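Local structure of TqaA (Penicillium aethiopicum, 5EGF) at residues T66-N71 / K422-D427; T276-I281 / T345-L350; T45-D50 / L114-V119; Y213-S218 / R313-D318; F102-G107 / N149-S154. The protein is a fungal nonribosomal peptide synthetase whose C-terminal condensation-like domain, the part in this chain, probably closes the finished peptide into a macrocycle. The protein carries 2 engineered substitutions. All blocks are in the same frame, centred on the assembly; numbering follows the deposited sequence.

How the contacts relate
From the N terminus, contact 3 opens first, and its return at 114-119 closes a loop by pairing strands 47-53 and 110-115 of the small antiparallel sheet. Contact 1 opens inside that loop at 66-71 but closes only at 422-427, so the two cross; it brings strand 417-425 back onto the sheet of strand 67-75. Contact 5 starts next, at 102-107, also crosses contact 3, and ties the end of strand 100-103 to the turn at 149-154. Contacts 4 and 2 follow, nested with contact 5 inside the long loop of contact 1. They cross each other, 4 holding helix 208-217 to the 313-318 loop, 2 setting helix 346-358 against 276-281. Contacts 3 and 4 touch where Asp50 meets Tyr213.

Contact 1 (T66-N71 / K422-D427); sequences TFHSYN and KFARFD. With EDO (1,2-ethanediol), chain B.
Phe67 with Arg425 and Ser69 with Phe423 are the hydrogen-bonded pairs of an antiparallel ladder, by which strand 417-425 crosses over to the N-terminal sheet of the condensation-type fold and becomes an outermost strand there. Arg425 N gives Phe67 O a nearly straight bond of 2.8 Å (169°). On one face of the sheet, Ala424 CB sits over the middle of the His68 imidazole, 3.7 Å from its centroid. On the other, Asn71 ND2 lies above the centre of the Phe423 ring, 3.4 Å from CE2, with the amide plane turned 60° against it; Ser69 OG donates 2.6 Å to a lone pair of Asn71 OD1, which helps fix the amide's rotation. Arg425 bends at its second and third torsions, away from strand 67-75, to make a cation-pi contact with Trp145. With an alanine here, Trp145 would probably be left without its cation. Further out, Trp140 of helix 132-144 meets the rings of Phe67 and Phe423. Past the ladder, Phe426 N points straight at 1,2-ethanediol O1, 3.0 Å away.

Contact 2 (T276-I281 / T345-L350); sequences TLPSGI and TVMDLL
Met347 (a selenomethionine) and Leu350 of helix 346-358 pack their apolar side chains on Pro278 and Ile281. Just before the helix, Thr345 takes the N-cap: its OG1 accepts from Asp348 N at 3.0 Å, while Thr345 N donates back to Asp348 OD2 at 2.8 Å, coming from above the carboxylate plane. That reciprocal pair is a capping box at the helix start. Two residues on from the cap, Met347 has CG anti to the backbone N (chi1 -167°) and then bends twice, bringing CE to 3.9 Å from Pro278 CB and SE to 4.3 Å from Ile281 CG1. Leu350, a turn later, is met at right angles by both loop side chains. Its CB lies 3.9 Å from Ile281 CD1, and its CD1 4.0 Å from Pro278 CG. Pro278 to Ile281 form a type II beta turn, leading into Thr282, which binds phosphopantetheine in another structure of this protein. Gln354, one turn beyond Leu350, donates its NE2 to Gly280 O in that same turn.

Contact 3 (T45-D50 / L114-V119); sequences TSTLED and LANLDV
Leu114 lies against the start of strand 47-53, beside Ser46, Thr47 and Leu48. Its CB sits next to Thr47 O, and CG keeps close to that oxygen too while coming nearest Ser46 OG, at 4.0 Å. At the fork the branches part: CD1 stays beside Thr47 O, 3.8 Å off, and also faces Leu48 CD1 at 4.3 Å, while CD2 lies next to Ser46 OG, a hydroxyl whose own hydrogen bond goes to Pro43 O. Replacing Leu114 with a serine would probably open a gap beside Leu48 and Ser46 that the shorter side chain could not fill. Next along, Thr47 and Ala115 form a hydrogen-bonded antiparallel pair, Thr47 N to Ala115 O at 2.8 Å and Ala115 N to Thr47 O at 2.7 Å. Thr47 OG1, placed between the backbone N and the carbonyl carbon (chi1 48°), accepts from Asn116 ND2 at 3.1 Å; the bond is almost straight (172°) and lies in the amide plane. Beyond the strand, Thr45 OG1 donates to Asp118 OD2, 2.8 Å away and approached from above the carboxylate plane. At the other end Glu49 and Asp50 both face Val113, a classic beta bulge. Strand 110-115 is the middle one of three, between 47-53 and 100-103, and Ser46 and Leu48 rest on helix 30-37.

Contact 4 (Y213-S218 / R313-D318); sequences YHRVSS and RNLPMD
The last turn of helix 208-217 packs on the loop between strands 303-310 and 329-336, chiefly through His214 against Leu315 and Met317, the latter a selenomethionine. His214 was modelled in two conformers, and the ring contacts given here hold for one alone, being less certain for the other. In it, CG stands anti to the backbone N (chi1 -176°), which carries the ring out toward the loop. Met317 CB then covers one ring face in a CH-pi contact, 3.5 Å from the centroid and shifted toward the rim. At the ring edge, near its plane, Leu315 CD2 lies 3.7 Å from His214 CE1, the two side chains running antiparallel past one another. The helix ends here, with Ser217 OG donating to His214 O (2.8 Å) and Ser218 OG to Arg215 O (3.0 Å). Asn311, near the start of this loop, binds phosphopantetheine in another structure of this protein. Leu315 CD1 touches the aliphatic stem of Arg215 at CG, 3.6 Å away. Beyond that stem the guanidinium forms a salt bridge to Glu367 and donates to His365 O.

Contact 5 (F102-G107 / N149-S154); sequences FVEHEG and NVLGGS
Phe102 and Val150 lie side by side and point the same way, so that Val150 CG1 rests 3.8 Å from Phe102 CD1, at an oblique angle to the ring. CG1 gets there by standing anti to the backbone N (chi1 174°). Leu151 splits its branches: CD2 approaches Phe102 CB at 4.2 Å, while CD1 meets the end of Glu104, 3.7 Å from CD, the two chains crossing obliquely. The backbones come close without bonding directly. Phe102 O and Val150 O, both acceptors, are 3.0 Å apart, and Gly153 CA makes a CA-H...O contact of 3.1 Å to Phe102 O. Gly153, at a positive phi of 116°, brings its CA against Val103 CG2 as well, where a side chain would be tight. Two waters do the bridging. One accepts from Phe102 N at 2.6 Å and donates to both Val150 O and Ser154 O; the other accepts from Glu104 N and donates to Leu151 O. Phe102 also packs against Ile62 and Gln58 of helix 56-63, and Leu151 shares Ile62. Here the 3-10 turn 150-152, leading toward strand 158-163, sits against strand 100-103, an outermost strand of its three-stranded sheet, and the two waters link backbone groups much as a neighbouring strand's hydrogen bonds would.

Contact 1 (T66-N71 / K422-D427)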
# COMPACT_ATOMS: atom_id res chain seq x y z
N THR C 66 -31.02 0.79 -2.70
CA THR C 66 -31.44 2.15 -2.42
C THR C 66 -32.39 2.15 -1.24
O THR C 66 -33.49 1.57 -1.30
CB THR C 66 -32.07 2.83 -3.64
OG1 THR C 66 -31.35 2.42 -4.81
CG2 THR C 66 -32.00 4.35 -3.50
N PHE C 67 -31.96 2.82 -0.17
CA PHE C 67 -32.57 2.67 1.13
C PHE C 67 -32.43 3.96 1.94
O PHE C 67 -31.34 4.53 2.05
CB PHE C 67 -31.92 1.49 1.87
CG PHE C 67 -32.68 1.02 3.09
CD1 PHE C 67 -34.05 0.73 3.00
CD2 PHE C 67 -32.04 0.85 4.32
CE1 PHE C 67 -34.76 0.30 4.12
CE2 PHE C 67 -32.75 0.40 5.45
CZ PHE C 67 -34.12 0.13 5.35
N HIS C 68 -33.54 4.43 2.49
CA HIS C 68 -33.57 5.72 3.17
C HIS C 68 -34.11 5.57 4.57
O HIS C 68 -34.96 4.72 4.83
CB HIS C 68 -34.47 6.68 2.41
CG HIS C 68 -33.85 7.23 1.17
ND1 HIS C 68 -33.68 8.58 0.95
CD2 HIS C 68 -33.30 6.60 0.11
CE1 HIS C 68 -33.09 8.76 -0.21
NE2 HIS C 68 -32.84 7.57 -0.74
N SER C 69 -33.59 6.39 5.48
CA SER C 69 -34.23 6.56 6.78
C SER C 69 -34.63 8.01 6.82
O SER C 69 -33.78 8.88 6.85
CB SER C 69 -33.27 6.20 7.93
OG SER C 69 -33.85 6.49 9.21
N TYR C 70 -35.92 8.29 6.80
CA TYR C 70 -36.35 9.68 6.92
C TYR C 70 -36.59 10.05 8.39
O TYR C 70 -37.48 9.51 9.05
CB TYR C 70 -37.60 9.92 6.10
CG TYR C 70 -37.37 9.86 4.61
CD1 TYR C 70 -36.80 10.93 3.93
CD2 TYR C 70 -37.73 8.74 3.87
CE1 TYR C 70 -36.59 10.89 2.57
CE2 TYR C 70 -37.53 8.70 2.49
CZ TYR C 70 -36.96 9.77 1.85
OH TYR C 70 -36.76 9.74 0.49
N ASN C 71 -35.80 11.00 8.89
CA ASN C 71 -35.76 11.28 10.32
C ASN C 71 -36.30 12.64 10.71
O ASN C 71 -35.88 13.68 10.19
CB ASN C 71 -34.33 11.14 10.85
CG ASN C 71 -33.62 9.95 10.26
OD1 ASN C 71 -34.21 8.87 10.10
ND2 ASN C 71 -32.34 10.13 9.91
N LYS C 422 -32.08 13.06 7.14
CA LYS C 422 -32.20 11.70 6.60
C LYS C 422 -30.88 10.95 6.48
O LYS C 422 -29.81 11.56 6.46
CB LYS C 422 -32.92 11.73 5.24
CG LYS C 422 -32.25 12.59 4.20
CD LYS C 422 -31.45 11.74 3.23
CE LYS C 422 -31.75 12.13 1.79
NZ LYS C 422 -31.34 13.54 1.52
N PHE C 423 -30.96 9.62 6.42
CA PHE C 423 -29.81 8.78 6.16
C PHE C 423 -30.13 8.10 4.84
O PHE C 423 -31.28 7.75 4.60
CB PHE C 423 -29.63 7.68 7.22
CG PHE C 423 -29.47 8.20 8.63
CD1 PHE C 423 -28.71 9.33 8.90
CD2 PHE C 423 -30.08 7.54 9.70
CE1 PHE C 423 -28.56 9.79 10.21
CE2 PHE C 423 -29.93 7.99 11.01
CZ PHE C 423 -29.18 9.12 11.26
N ALA C 424 -29.15 7.89 3.97
CA ALA C 424 -29.46 7.25 2.70
C ALA C 424 -28.33 6.41 2.10
O ALA C 424 -27.14 6.77 2.20
CB ALA C 424 -29.97 8.26 1.70
N ARG C 425 -28.71 5.28 1.50
CA ARG C 425 -27.79 4.45 0.74
C ARG C 425 -28.22 4.43 -0.71
O ARG C 425 -29.42 4.52 -1.03
CB ARG C 425 -27.75 3.02 1.28
CG ARG C 425 -27.66 2.93 2.81
CD ARG C 425 -26.41 3.55 3.32
NE ARG C 425 -25.22 2.94 2.74
CZ ARG C 425 -23.99 3.42 2.89
NH1 ARG C 425 -23.78 4.52 3.62
NH2 ARG C 425 -22.96 2.81 2.31
N PHE C 426 -27.24 4.30 -1.58
CA PHE C 426 -27.47 4.20 -3.01
C PHE C 426 -26.16 3.86 -3.69
O PHE C 426 -25.19 4.61 -3.57
CB PHE C 426 -27.99 5.52 -3.59
CG PHE C 426 -28.13 5.49 -5.09
CD1 PHE C 426 -29.02 4.60 -5.70
CD2 PHE C 426 -27.37 6.32 -5.89
CE1 PHE C 426 -29.15 4.56 -7.09
CE2 PHE C 426 -27.49 6.29 -7.28
CZ PHE C 426 -28.38 5.41 -7.88
N ASP C 427 -26.13 2.74 -4.40
CA ASP C 427 -24.87 2.34 -5.00
C ASP C 427 -25.03 1.92 -6.44
O ASP C 427 -25.45 0.80 -6.73
CB ASP C 427 -24.21 1.23 -4.17
CG ASP C 427 -23.75 1.74 -2.81
OD1 ASP C 427 -22.62 2.28 -2.72
OD2 ASP C 427 -24.51 1.59 -1.84
C1 EDO B . -24.27 5.48 0.08
O1 EDO B . -24.51 4.16 -0.41
C2 EDO B . -23.71 6.36 -1.04
O2 EDO B . -24.73 6.71 -2.00

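Contact 2 (T276-I281 / T345-L350)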
# COMPACT_ATOMS: atom_id res chain seq x y z
N THR C 276 -30.36 31.54 -16.47
CA THR C 276 -31.54 32.21 -17.00
C THR C 276 -32.21 31.28 -18.00
O THR C 276 -31.53 30.71 -18.85
CB THR C 276 -31.18 33.55 -17.66
OG1 THR C 276 -30.43 34.35 -16.73
CG2 THR C 276 -32.44 34.30 -18.11
N LEU C 277 -33.53 31.08 -17.91
CA LEU C 277 -34.21 30.21 -18.86
C LEU C 277 -34.85 30.98 -20.02
O LEU C 277 -35.72 31.84 -19.80
CB LEU C 277 -35.26 29.31 -18.19
CG LEU C 277 -34.78 28.27 -17.16
CD1 LEU C 277 -35.95 27.48 -16.60
CD2 LEU C 277 -33.73 27.33 -17.73
N PRO C 278 -34.41 30.67 -21.26
CA PRO C 278 -35.03 31.20 -22.48
C PRO C 278 -36.52 30.92 -22.47
O PRO C 278 -36.93 29.94 -21.83
CB PRO C 278 -34.35 30.40 -23.59
CG PRO C 278 -33.03 30.01 -23.04
CD PRO C 278 -33.27 29.79 -21.56
N SER C 279 -37.31 31.74 -23.16
CA SER C 279 -38.77 31.61 -23.08
C SER C 279 -39.23 30.25 -23.58
O SER C 279 -38.85 29.83 -24.67
CB SER C 279 -39.45 32.71 -23.90
OG SER C 279 -38.66 33.89 -23.92
N GLY C 280 -40.05 29.57 -22.78
CA GLY C 280 -40.60 28.29 -23.20
C GLY C 280 -39.74 27.09 -22.85
O GLY C 280 -40.24 25.98 -22.68
N ILE C 281 -38.43 27.32 -22.74
CA ILE C 281 -37.47 26.28 -22.36
C ILE C 281 -37.41 26.01 -20.84
O ILE C 281 -37.21 26.95 -20.05
CB ILE C 281 -36.05 26.64 -22.83
CG1 ILE C 281 -36.07 27.04 -24.31
CG2 ILE C 281 -35.09 25.48 -22.57
CD1 ILE C 281 -36.63 25.93 -25.26
N THR C 345 -28.66 27.11 -33.76
CA THR C 345 -28.35 27.94 -32.60
C THR C 345 -28.53 27.12 -31.35
O THR C 345 -29.16 26.06 -31.37
CB THR C 345 -29.30 29.15 -32.45
OG1 THR C 345 -30.66 28.69 -32.40
CG2 THR C 345 -29.13 30.13 -33.59
N VAL C 346 -27.99 27.62 -30.24
CA VAL C 346 -28.27 26.99 -28.97
C VAL C 346 -29.78 26.78 -28.91
O VAL C 346 -30.25 25.70 -28.58
CB VAL C 346 -27.76 27.85 -27.79
CG1 VAL C 346 -28.34 27.38 -26.48
CG2 VAL C 346 -26.25 27.83 -27.74
N MSE C 347 -30.52 27.82 -29.27
CA MSE C 347 -31.98 27.80 -29.18
C MSE C 347 -32.61 26.66 -29.98
O MSE C 347 -33.58 26.02 -29.54
CB MSE C 347 -32.55 29.13 -29.67
CG MSE C 347 -34.01 29.29 -29.32
SE MSE C 347 -34.26 29.51 -27.39
CE MSE C 347 -33.71 31.39 -27.26
N ASP C 348 -32.08 26.40 -31.17
CA ASP C 348 -32.60 25.28 -31.94
C ASP C 348 -32.38 23.97 -31.18
O ASP C 348 -33.30 23.15 -31.05
CB ASP C 348 -31.96 25.24 -33.34
CG ASP C 348 -32.19 26.53 -34.12
OD1 ASP C 348 -33.28 27.11 -33.98
OD2 ASP C 348 -31.28 26.97 -34.86
N LEU C 349 -31.17 23.79 -30.65
CA LEU C 349 -30.85 22.59 -29.88
C LEU C 349 -31.82 22.47 -28.74
O LEU C 349 -32.31 21.40 -28.45
CB LEU C 349 -29.40 22.62 -29.36
CG LEU C 349 -28.96 21.53 -28.37
CD1 LEU C 349 -29.25 20.11 -28.90
CD2 LEU C 349 -27.48 21.71 -27.98
N LEU C 350 -32.13 23.59 -28.09
CA LEU C 350 -33.01 23.58 -26.92
C LEU C 350 -34.44 23.12 -27.24
O LEU C 350 -34.98 22.22 -26.59
CB LEU C 350 -33.01 24.97 -26.27
CG LEU C 350 -31.68 25.45 -25.68
CD1 LEU C 350 -31.87 26.82 -25.08
CD2 LEU C 350 -31.17 24.49 -24.59

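Contact 3 (T45-D50 / L114-V119)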
# COMPACT_ATOMS: atom_id res chain seq x y z
N THR C 45 -50.13 -13.14 11.21
CA THR C 45 -51.53 -12.74 11.16
C THR C 45 -51.85 -11.93 9.91
O THR C 45 -52.94 -11.36 9.79
CB THR C 45 -51.94 -11.94 12.41
OG1 THR C 45 -51.19 -10.72 12.49
CG2 THR C 45 -51.72 -12.79 13.68
N SER C 46 -50.91 -11.88 8.98
CA SER C 46 -51.10 -11.06 7.78
C SER C 46 -51.73 -11.87 6.67
O SER C 46 -51.54 -13.08 6.55
CB SER C 46 -49.78 -10.45 7.29
OG SER C 46 -48.92 -11.44 6.73
N THR C 47 -52.50 -11.19 5.84
CA THR C 47 -53.02 -11.85 4.65
C THR C 47 -52.37 -11.31 3.39
O THR C 47 -51.88 -10.18 3.37
CB THR C 47 -54.53 -11.69 4.54
OG1 THR C 47 -54.89 -10.31 4.76
CG2 THR C 47 -55.20 -12.55 5.59
N LEU C 48 -52.36 -12.16 2.36
CA LEU C 48 -51.95 -11.79 1.02
C LEU C 48 -53.14 -11.20 0.26
O LEU C 48 -54.17 -11.85 0.07
CB LEU C 48 -51.39 -13.00 0.29
CG LEU C 48 -50.81 -12.72 -1.10
CD1 LEU C 48 -49.79 -11.57 -1.05
CD2 LEU C 48 -50.19 -14.00 -1.67
N GLU C 49 -52.98 -9.95 -0.16
CA GLU C 49 -54.07 -9.18 -0.75
C GLU C 49 -53.91 -8.92 -2.25
O GLU C 49 -54.91 -8.77 -2.98
CB GLU C 49 -54.21 -7.86 -0.01
CG GLU C 49 -54.90 -6.82 -0.84
CD GLU C 49 -55.07 -5.52 -0.10
OE1 GLU C 49 -54.94 -4.45 -0.73
OE2 GLU C 49 -55.35 -5.58 1.12
N ASP C 50 -52.66 -8.81 -2.71
CA ASP C 50 -52.36 -8.78 -4.14
C ASP C 50 -50.98 -9.37 -4.35
O ASP C 50 -50.23 -9.57 -3.39
CB ASP C 50 -52.44 -7.37 -4.71
CG ASP C 50 -52.98 -7.35 -6.12
OD1 ASP C 50 -52.76 -8.33 -6.86
OD2 ASP C 50 -53.62 -6.34 -6.47
N LEU C 114 -49.60 -6.82 1.37
CA LEU C 114 -50.10 -7.44 2.59
C LEU C 114 -51.33 -6.73 3.16
O LEU C 114 -51.53 -5.53 2.96
CB LEU C 114 -48.99 -7.48 3.64
CG LEU C 114 -48.29 -8.83 3.80
CD1 LEU C 114 -48.22 -9.58 2.47
CD2 LEU C 114 -46.90 -8.64 4.42
N ALA C 115 -52.15 -7.49 3.87
CA ALA C 115 -53.28 -6.91 4.60
C ALA C 115 -53.28 -7.51 6.00
O ALA C 115 -52.51 -8.43 6.28
CB ALA C 115 -54.61 -7.21 3.87
N ASN C 116 -54.14 -6.99 6.88
CA ASN C 116 -54.18 -7.45 8.26
C ASN C 116 -52.78 -7.43 8.82
O ASN C 116 -52.29 -8.41 9.39
CB ASN C 116 -54.76 -8.86 8.36
CG ASN C 116 -56.26 -8.86 8.19
OD1 ASN C 116 -57.00 -8.40 9.07
ND2 ASN C 116 -56.72 -9.35 7.04
N LEU C 117 -52.15 -6.28 8.61
CA LEU C 117 -50.75 -6.10 8.90
C LEU C 117 -50.60 -5.26 10.15
O LEU C 117 -50.90 -4.07 10.14
CB LEU C 117 -50.05 -5.42 7.72
CG LEU C 117 -48.53 -5.59 7.69
CD1 LEU C 117 -48.16 -7.05 7.96
CD2 LEU C 117 -47.96 -5.13 6.37
N ASP C 118 -50.15 -5.90 11.23
CA ASP C 118 -49.89 -5.20 12.47
C ASP C 118 -48.53 -4.48 12.34
O ASP C 118 -47.50 -5.14 12.16
CB ASP C 118 -49.88 -6.19 13.65
CG ASP C 118 -51.12 -7.10 13.68
OD1 ASP C 118 -52.25 -6.62 13.42
OD2 ASP C 118 -50.97 -8.31 13.97
N VAL C 119 -48.52 -3.15 12.38
CA VAL C 119 -47.27 -2.38 12.41
C VAL C 119 -46.72 -2.26 13.84
O VAL C 119 -47.43 -1.80 14.74
CB VAL C 119 -47.41 -0.95 11.80
CG1 VAL C 119 -46.31 -0.03 12.32
CG2 VAL C 119 -47.43 -1.00 10.27

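Contact 4 (Y213-S218 / R313-D318)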
# COMPACT_ATOMS: atom_id res chain seq x y z
N TYR C 213 -51.88 -2.01 -12.81
CA TYR C 213 -53.08 -2.52 -13.49
C TYR C 213 -53.52 -1.61 -14.64
O TYR C 213 -53.92 -2.08 -15.70
CB TYR C 213 -54.26 -2.70 -12.52
CG TYR C 213 -54.12 -3.90 -11.61
CD1 TYR C 213 -54.02 -5.18 -12.14
CD2 TYR C 213 -54.09 -3.75 -10.22
CE1 TYR C 213 -53.88 -6.30 -11.30
CE2 TYR C 213 -53.95 -4.86 -9.38
CZ TYR C 213 -53.84 -6.13 -9.94
OH TYR C 213 -53.69 -7.23 -9.13
N HIS C 214 -53.45 -0.31 -14.39
CA HIS C 214 -53.86 0.69 -15.37
C HIS C 214 -52.92 0.70 -16.58
O HIS C 214 -53.37 0.84 -17.73
CB HIS C 214 -53.92 2.07 -14.72
CG HIS C 214 -54.42 3.14 -15.63
ND1 HIS C 214 -53.66 3.67 -16.65
CD2 HIS C 214 -55.61 3.78 -15.68
CE1 HIS C 214 -54.36 4.59 -17.29
NE2 HIS C 214 -55.55 4.68 -16.72
N ARG C 215 -51.62 0.55 -16.34
CA ARG C 215 -50.63 0.51 -17.42
C ARG C 215 -50.91 -0.63 -18.37
O ARG C 215 -50.78 -0.50 -19.59
CB ARG C 215 -49.23 0.28 -16.85
CG ARG C 215 -48.48 1.52 -16.41
CD ARG C 215 -47.41 1.09 -15.46
NE ARG C 215 -46.08 0.98 -16.05
CZ ARG C 215 -45.28 -0.08 -15.94
NH1 ARG C 215 -45.68 -1.15 -15.27
NH2 ARG C 215 -44.08 -0.06 -16.50
N VAL C 216 -51.26 -1.77 -17.80
CA VAL C 216 -51.54 -2.95 -18.59
C VAL C 216 -52.89 -2.83 -19.31
O VAL C 216 -53.04 -3.30 -20.44
CB VAL C 216 -51.49 -4.22 -17.72
CG1 VAL C 216 -52.44 -5.28 -18.24
CG2 VAL C 216 -50.06 -4.76 -17.67
N SER C 217 -53.85 -2.19 -18.65
CA SER C 217 -55.18 -2.02 -19.24
C SER C 217 -55.08 -1.30 -20.57
O SER C 217 -55.81 -1.60 -21.51
CB SER C 217 -56.11 -1.25 -18.30
OG SER C 217 -56.02 0.15 -18.51
N SER C 218 -54.14 -0.35 -20.64
CA SER C 218 -53.97 0.50 -21.83
C SER C 218 -53.00 -0.11 -22.85
O SER C 218 -52.80 0.44 -23.93
CB SER C 218 -53.48 1.89 -21.43
OG SER C 218 -52.16 1.83 -20.93
N ARG C 313 -46.08 9.88 -14.55
CA ARG C 313 -47.37 10.27 -13.99
C ARG C 313 -48.18 11.12 -14.96
O ARG C 313 -48.82 12.10 -14.55
CB ARG C 313 -47.19 11.00 -12.66
CG ARG C 313 -46.52 10.13 -11.61
CD ARG C 313 -46.33 10.86 -10.29
NE ARG C 313 -47.17 10.28 -9.25
CZ ARG C 313 -46.74 9.42 -8.33
NH1 ARG C 313 -45.48 9.02 -8.30
NH2 ARG C 313 -47.60 8.96 -7.43
N ASN C 314 -48.15 10.73 -16.23
CA ASN C 314 -48.91 11.41 -17.27
C ASN C 314 -50.05 10.55 -17.79
O ASN C 314 -50.95 11.03 -18.48
CB ASN C 314 -47.99 11.87 -18.39
CG ASN C 314 -47.20 13.11 -18.01
OD1 ASN C 314 -47.64 14.24 -18.25
ND2 ASN C 314 -46.05 12.91 -17.37
N LEU C 315 -49.98 9.27 -17.45
CA LEU C 315 -51.12 8.36 -17.50
C LEU C 315 -52.38 9.04 -16.95
O LEU C 315 -52.34 9.68 -15.89
CB LEU C 315 -50.82 7.09 -16.70
CG LEU C 315 -50.07 6.02 -17.49
CD1 LEU C 315 -49.48 4.95 -16.57
CD2 LEU C 315 -51.00 5.39 -18.51
N PRO C 316 -53.51 8.91 -17.66
CA PRO C 316 -54.73 9.66 -17.33
C PRO C 316 -55.62 8.98 -16.29
O PRO C 316 -56.80 9.28 -16.23
CB PRO C 316 -55.46 9.70 -18.68
CG PRO C 316 -55.11 8.38 -19.30
CD PRO C 316 -53.69 8.07 -18.86
N MSE C 317 -55.06 8.08 -15.49
CA MSE C 317 -55.84 7.46 -14.42
C MSE C 317 -56.18 8.50 -13.36
O MSE C 317 -55.70 9.64 -13.41
CB MSE C 317 -55.07 6.32 -13.78
CG MSE C 317 -54.19 6.74 -12.65
SE MSE C 317 -53.15 5.22 -12.06
CE MSE C 317 -52.32 4.84 -13.80
N ASP C 318 -57.03 8.11 -12.41
CA ASP C 318 -57.51 9.04 -11.40
C ASP C 318 -56.64 8.99 -10.15
O ASP C 318 -56.19 7.91 -9.75
CB ASP C 318 -58.97 8.73 -11.05
CG ASP C 318 -59.77 8.33 -12.26
OD1 ASP C 318 -59.78 7.12 -12.59
OD2 ASP C 318 -60.39 9.21 -12.90

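Contact 5 (F102-G107 / N149-S154)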
# COMPACT_ATOMS: atom_id res chain seq x y z
N PHE C 102 -41.04 -7.66 -0.91
CA PHE C 102 -40.46 -8.00 -2.20
C PHE C 102 -39.74 -9.33 -2.19
O PHE C 102 -38.98 -9.67 -1.27
CB PHE C 102 -39.53 -6.87 -2.71
CG PHE C 102 -40.20 -5.52 -2.77
CD1 PHE C 102 -40.35 -4.75 -1.61
CD2 PHE C 102 -40.73 -5.05 -3.95
CE1 PHE C 102 -40.99 -3.51 -1.64
CE2 PHE C 102 -41.37 -3.80 -4.00
CZ PHE C 102 -41.50 -3.03 -2.83
N VAL C 103 -39.97 -10.08 -3.26
CA VAL C 103 -39.43 -11.42 -3.37
C VAL C 103 -39.05 -11.71 -4.83
O VAL C 103 -39.53 -11.02 -5.76
CB VAL C 103 -40.44 -12.47 -2.80
CG1 VAL C 103 -40.61 -13.67 -3.73
CG2 VAL C 103 -40.06 -12.89 -1.37
N GLU C 104 -38.18 -12.69 -5.04
CA GLU C 104 -37.92 -13.22 -6.37
C GLU C 104 -38.49 -14.62 -6.42
O GLU C 104 -38.36 -15.38 -5.46
CB GLU C 104 -36.42 -13.25 -6.68
CG GLU C 104 -35.84 -11.93 -7.17
CD GLU C 104 -34.38 -12.04 -7.59
OE1 GLU C 104 -33.63 -12.83 -6.97
OE2 GLU C 104 -33.99 -11.33 -8.55
N HIS C 105 -39.13 -14.96 -7.53
CA HIS C 105 -39.65 -16.32 -7.69
C HIS C 105 -39.62 -16.65 -9.17
O HIS C 105 -40.48 -16.23 -9.93
CB HIS C 105 -41.07 -16.45 -7.12
CG HIS C 105 -41.44 -17.85 -6.74
ND1 HIS C 105 -42.63 -18.16 -6.10
CD2 HIS C 105 -40.79 -19.03 -6.90
CE1 HIS C 105 -42.68 -19.46 -5.88
NE2 HIS C 105 -41.58 -20.01 -6.36
N GLU C 106 -38.62 -17.44 -9.55
CA GLU C 106 -38.22 -17.55 -10.94
C GLU C 106 -37.59 -16.22 -11.39
O GLU C 106 -38.05 -15.57 -12.33
CB GLU C 106 -39.36 -18.04 -11.85
CG GLU C 106 -39.61 -19.57 -11.76
CD GLU C 106 -40.45 -20.15 -12.90
OE1 GLU C 106 -41.70 -20.06 -12.85
OE2 GLU C 106 -39.86 -20.72 -13.85
N GLY C 107 -36.54 -15.84 -10.66
CA GLY C 107 -35.70 -14.70 -10.98
C GLY C 107 -36.33 -13.35 -11.30
O GLY C 107 -35.62 -12.40 -11.63
N ASN C 149 -31.71 -6.66 3.28
CA ASN C 149 -31.88 -7.69 2.25
C ASN C 149 -33.31 -7.69 1.74
O ASN C 149 -34.09 -8.59 2.05
CB ASN C 149 -31.51 -9.07 2.81
CG ASN C 149 -31.87 -10.20 1.87
OD1 ASN C 149 -31.94 -10.01 0.65
ND2 ASN C 149 -32.12 -11.39 2.44
N VAL C 150 -33.66 -6.66 0.96
CA VAL C 150 -35.03 -6.47 0.50
C VAL C 150 -35.63 -7.68 -0.25
O VAL C 150 -36.79 -8.05 0.01
CB VAL C 150 -35.22 -5.18 -0.36
CG1 VAL C 150 -36.66 -5.12 -0.94
CG2 VAL C 150 -34.89 -3.94 0.47
N LEU C 151 -34.87 -8.29 -1.15
CA LEU C 151 -35.38 -9.43 -1.92
C LEU C 151 -35.50 -10.71 -1.08
O LEU C 151 -35.84 -11.77 -1.61
CB LEU C 151 -34.56 -9.66 -3.20
CG LEU C 151 -34.69 -8.59 -4.30
CD1 LEU C 151 -33.91 -8.96 -5.55
CD2 LEU C 151 -36.14 -8.31 -4.65
N GLY C 152 -35.23 -10.60 0.23
CA GLY C 152 -35.47 -11.68 1.18
C GLY C 152 -36.93 -11.74 1.61
O GLY C 152 -37.42 -12.78 2.04
N GLY C 153 -37.63 -10.61 1.48
CA GLY C 153 -39.06 -10.60 1.73
C GLY C 153 -39.57 -9.76 2.89
O GLY C 153 -40.73 -9.32 2.88
N SER C 154 -38.73 -9.52 3.89
CA SER C 154 -39.14 -8.71 5.04
C SER C 154 -39.52 -7.30 4.62
O SER C 154 -38.99 -6.77 3.63
CB SER C 154 -38.04 -8.69 6.12
OG SER C 154 -37.78 -7.36 6.55
O HOH W 1 -39.34 -6.78 0.87
O HOH W 2 -36.13 -13.48 -3.43